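Local coordinates for GTP-binding protein (Sulfolobus solfataricus P2, PDB 2QTF) that hydrolyses GTP and associates with the 50S ribosomal subunit, possibly acting in protein synthesis or ribosome biogenesis, at residues I179-V185 / K227-T233. Residues are numbered along the deposited sequence; the frame is centred on the assembly and turned at random.
With CD (cadmium ion), chain C.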
ATOM      1  N   ILE A 179       9.494 -10.917  20.907  1.00 37.20           N
ATOM      2  CA  ILE A 179       9.086  -9.569  21.350  1.00 36.90           C
ATOM      3  C   ILE A 179       7.789  -9.248  20.595  1.00 33.64           C
ATOM      4  O   ILE A 179       7.639  -9.720  19.494  1.00 33.16           O
ATOM      5  CB  ILE A 179      10.101  -8.465  21.027  1.00 38.69           C
ATOM      6  CG1 ILE A 179      10.207  -8.238  19.542  1.00 38.76           C
ATOM      7  CG2 ILE A 179      11.546  -8.658  21.719  1.00 41.08           C
ATOM      8  CD1 ILE A 179      10.574  -6.793  19.211  1.00 44.14           C
ATOM      9  N   PRO A 180       6.871  -8.453  21.163  1.00 33.06           N
ATOM     10  CA  PRO A 180       5.583  -8.265  20.470  1.00 31.47           C
ATOM     11  C   PRO A 180       5.666  -7.540  19.105  1.00 30.70           C
ATOM     12  O   PRO A 180       6.489  -6.656  18.944  1.00 29.63           O
ATOM     13  CB  PRO A 180       4.777  -7.474  21.482  1.00 32.92           C
ATOM     14  CG  PRO A 180       5.768  -6.699  22.244  1.00 33.00           C
ATOM     15  CD  PRO A 180       6.944  -7.635  22.392  1.00 32.96           C
ATOM     16  N   SER A 181       4.873  -7.959  18.107  1.00 29.35           N
ATOM     17  CA  SER A 181       4.856  -7.295  16.828  1.00 28.04           C
ATOM     18  C   SER A 181       3.535  -6.548  16.641  1.00 26.37           C
ATOM     19  O   SER A 181       2.475  -7.050  16.948  1.00 27.21           O
ATOM     20  CB  SER A 181       5.125  -8.262  15.665  1.00 28.84           C
ATOM     21  OG  SER A 181       4.081  -9.175  15.769  1.00 34.18           O
ATOM     22  N   ILE A 182       3.631  -5.288  16.211  1.00 24.40           N
ATOM     23  CA  ILE A 182       2.448  -4.465  16.086  1.00 22.25           C
ATOM     24  C   ILE A 182       2.417  -4.033  14.625  1.00 22.50           C
ATOM     25  O   ILE A 182       3.317  -3.368  14.160  1.00 21.42           O
ATOM     26  CB  ILE A 182       2.494  -3.286  17.032  1.00 25.16           C
ATOM     27  CG1 ILE A 182       2.534  -3.849  18.490  1.00 25.85           C
ATOM     28  CG2 ILE A 182       1.218  -2.403  16.889  1.00 23.44           C
ATOM     29  CD1 ILE A 182       2.334  -2.760  19.577  1.00 28.77           C
ATOM     30  N   GLY A 183       1.395  -4.492  13.916  1.00 21.11           N
ATOM     31  CA  GLY A 183       1.242  -4.166  12.496  1.00 22.59           C
ATOM     32  C   GLY A 183       0.391  -2.891  12.309  1.00 20.32           C
ATOM     33  O   GLY A 183      -0.612  -2.682  12.974  1.00 20.13           O
ATOM     34  N   ILE A 184       0.809  -2.023  11.391  1.00 18.65           N
ATOM     35  CA  ILE A 184       0.063  -0.816  11.079  1.00 18.19           C
ATOM     36  C   ILE A 184      -0.719  -1.095   9.808  1.00 18.42           C
ATOM     37  O   ILE A 184      -0.095  -1.377   8.714  1.00 18.63           O
ATOM     38  CB  ILE A 184       1.071   0.337  10.808  1.00 17.50           C
ATOM     39  CG1 ILE A 184       1.797   0.652  12.174  1.00 20.00           C
ATOM     40  CG2 ILE A 184       0.328   1.718  10.350  1.00 18.15           C
ATOM     41  CD1 ILE A 184       3.052   1.532  12.061  1.00 21.11           C
ATOM     42  N   VAL A 185      -2.047  -0.932   9.903  1.00 18.55           N
ATOM     43  CA  VAL A 185      -2.957  -1.125   8.773  1.00 20.45           C
ATOM     44  C   VAL A 185      -3.846   0.092   8.577  1.00 20.03           C
ATOM     45  O   VAL A 185      -3.898   1.014   9.427  1.00 19.43           O
ATOM     46  CB  VAL A 185      -3.858  -2.368   8.982  1.00 18.93           C
ATOM     47  CG1 VAL A 185      -2.943  -3.593   9.052  1.00 18.39           C
ATOM     48  CG2 VAL A 185      -4.679  -2.205  10.336  1.00 18.84           C
ATOM     49  N   LYS A 227      11.108  -3.801  24.157  1.00 30.60           N
ATOM     50  CA  LYS A 227      11.467  -3.717  22.755  1.00 30.10           C
ATOM     51  C   LYS A 227      10.206  -4.169  21.985  1.00 31.00           C
ATOM     52  O   LYS A 227       9.600  -5.163  22.396  1.00 29.97           O
ATOM     53  CB  LYS A 227      12.719  -4.590  22.555  1.00 31.72           C
ATOM     54  CG  LYS A 227      13.178  -4.773  21.146  1.00 34.36           C
ATOM     55  CD  LYS A 227      14.628  -5.446  21.045  1.00 35.07           C
ATOM     56  CE  LYS A 227      14.989  -5.720  19.525  1.00 36.58           C
ATOM     57  NZ  LYS A 227      16.214  -6.597  19.337  1.00 39.20           N
ATOM     58  N   ILE A 228       9.755  -3.401  20.957  1.00 28.16           N
ATOM     59  CA  ILE A 228       8.520  -3.669  20.189  1.00 28.17           C
ATOM     60  C   ILE A 228       8.844  -3.672  18.718  1.00 25.95           C
ATOM     61  O   ILE A 228       9.578  -2.778  18.276  1.00 25.19           O
ATOM     62  CB  ILE A 228       7.418  -2.594  20.459  1.00 28.97           C
ATOM     63  CG1 ILE A 228       7.068  -2.638  21.955  1.00 33.51           C
ATOM     64  CG2 ILE A 228       6.161  -2.791  19.608  1.00 28.80           C
ATOM     65  CD1 ILE A 228       7.068  -1.301  22.674  1.00 34.44           C
ATOM     66  N   MET A 229       8.360  -4.686  18.006  1.00 23.44           N
ATOM     67  CA  MET A 229       8.563  -4.822  16.535  1.00 24.27           C
ATOM     68  C   MET A 229       7.386  -4.102  15.797  1.00 22.25           C
ATOM     69  O   MET A 229       6.221  -4.518  15.905  1.00 23.43           O
ATOM     70  CB  MET A 229       8.628  -6.313  16.119  1.00 23.86           C
ATOM     71  CG  MET A 229       8.923  -6.492  14.562  1.00 25.80           C
ATOM     72  SD  MET A 229      10.432  -5.678  14.087  1.00 34.74           S
ATOM     73  CE  MET A 229      11.767  -6.730  14.591  1.00 37.39           C
ATOM     74  N   LEU A 230       7.687  -3.009  15.124  1.00 21.88           N
ATOM     75  CA  LEU A 230       6.660  -2.369  14.323  1.00 23.02           C
ATOM     76  C   LEU A 230       6.730  -2.888  12.908  1.00 22.46           C
ATOM     77  O   LEU A 230       7.844  -3.013  12.357  1.00 23.73           O
ATOM     78  CB  LEU A 230       6.784  -0.878  14.271  1.00 22.91           C
ATOM     79  CG  LEU A 230       6.723  -0.078  15.567  1.00 32.49           C
ATOM     80  CD1 LEU A 230       6.980   1.457  15.176  1.00 32.19           C
ATOM     81  CD2 LEU A 230       5.352  -0.244  16.238  1.00 35.65           C
ATOM     82  N   VAL A 231       5.543  -3.176  12.328  1.00 22.09           N
ATOM     83  CA  VAL A 231       5.504  -3.887  11.062  1.00 20.78           C
ATOM     84  C   VAL A 231       4.654  -3.025  10.049  1.00 20.20           C
ATOM     85  O   VAL A 231       3.530  -2.652  10.334  1.00 19.24           O
ATOM     86  CB  VAL A 231       4.936  -5.299  11.242  1.00 25.22           C
ATOM     87  CG1 VAL A 231       4.637  -5.988   9.873  1.00 24.37           C
ATOM     88  CG2 VAL A 231       5.821  -6.259  12.179  1.00 22.28           C
ATOM     89  N   ASP A 232       5.252  -2.675   8.907  1.00 20.85           N
ATOM     90  CA  ASP A 232       4.557  -1.910   7.818  1.00 19.67           C
ATOM     91  C   ASP A 232       3.805  -2.937   6.991  1.00 20.81           C
ATOM     92  O   ASP A 232       4.356  -3.555   6.099  1.00 20.74           O
ATOM     93  CB  ASP A 232       5.609  -1.209   6.941  1.00 21.30           C
ATOM     94  CG  ASP A 232       4.972  -0.397   5.802  1.00 21.85           C
ATOM     95  OD1 ASP A 232       3.722  -0.466   5.689  1.00 19.30           O
ATOM     96  OD2 ASP A 232       5.635   0.194   4.906  1.00 29.15           O
ATOM     97  N   THR A 233       2.533  -3.119   7.290  1.00 21.06           N
ATOM     98  CA  THR A 233       1.660  -3.999   6.543  1.00 23.07           C
ATOM     99  C   THR A 233       1.178  -3.196   5.299  1.00 21.88           C
ATOM    100  O   THR A 233       1.060  -1.933   5.334  1.00 22.26           O
ATOM    101  CB  THR A 233       0.461  -4.418   7.430  1.00 22.88           C
ATOM    102  OG1 THR A 233       0.982  -5.198   8.542  1.00 27.26           O
ATOM    103  CG2 THR A 233      -0.574  -5.284   6.682  1.00 23.48           C
TER
HETATM  104 CD    CD C 402       3.827   0.764   3.621  1.00 25.98          CD
HETATM  105  O   HOH W   1       1.502   0.099   7.308  1.00 23.75           O
HETATM  106  O   HOH W   2       1.482   0.202   3.782  1.00 26.87           O
HETATM  107  O   HOH W   3       2.757   1.706   1.577  1.00 35.63           O
HETATM  108  O   HOH W   4       3.239   2.532   4.952  1.00 35.63           O
HETATM  109  O   HOH W   5       5.574   2.028   2.553  1.00 28.11           O
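Ile182 and Met229 sit at the middle of a parallel strand pair, where the amide N of Ile182 meets Met229 O at 2.7 Å with the C=O pointing almost straight at it (177°). Residues 181-185 and 227-232 are neighbouring strands of the G-domain sheet, and the parallel pairing continues through Pro180 O to Met229 N, Ile182 O to Val231 N and Val231 O to Ile184 N. The bond from Val231 N to Ile182 O is skewed, its donor lying 29° out of the carbonyl plane. Beyond them the pairing frays: Thr233 N reaches Ile184 O only weakly, at 3.5 Å.

The face carrying Ile182, Leu230 and Ile184 is the buried, helix-covered side. The side chains of Ile182 and Ile228 cross at a slant, CD1 of Ile182 meeting CG2 of Ile228 at 3.8 Å, and CD2 of Leu230 approaches Ile182 CB. Helices 192-200 and 341-355 cover this face, Phe196 and Lys192 meeting Ile184, and Leu351 meeting Ile182. At the solvent-exposed start, Ile179 instead folds its CG1 branch between its own N and carbonyl carbon (chi1 67°), which lays CD1 within 3.3 Å of Met229 N and against Met229 CB even though Ile179 itself is exposed, with the extended Lys227 alongside through its CG.

At the other end Asp232 grips the cadmium ion through both carboxylate oxygens, OD1 at 2.4 Å and OD2 at 2.3 Å; His97 and four waters complete the shell. One further water lies within hydrogen-bonding distance of Ile184 O (2.6 Å) and Asp232 OD1, between the parting strands. This is the P-loop GTPase layout, in which 181-185 leads into the predicted phosphate-binding loop and Asp232 and Thr233 probably contact GTP. The chemistry thus shifts from direct amide bonds over an apolar face to water and metal at the nucleotide end.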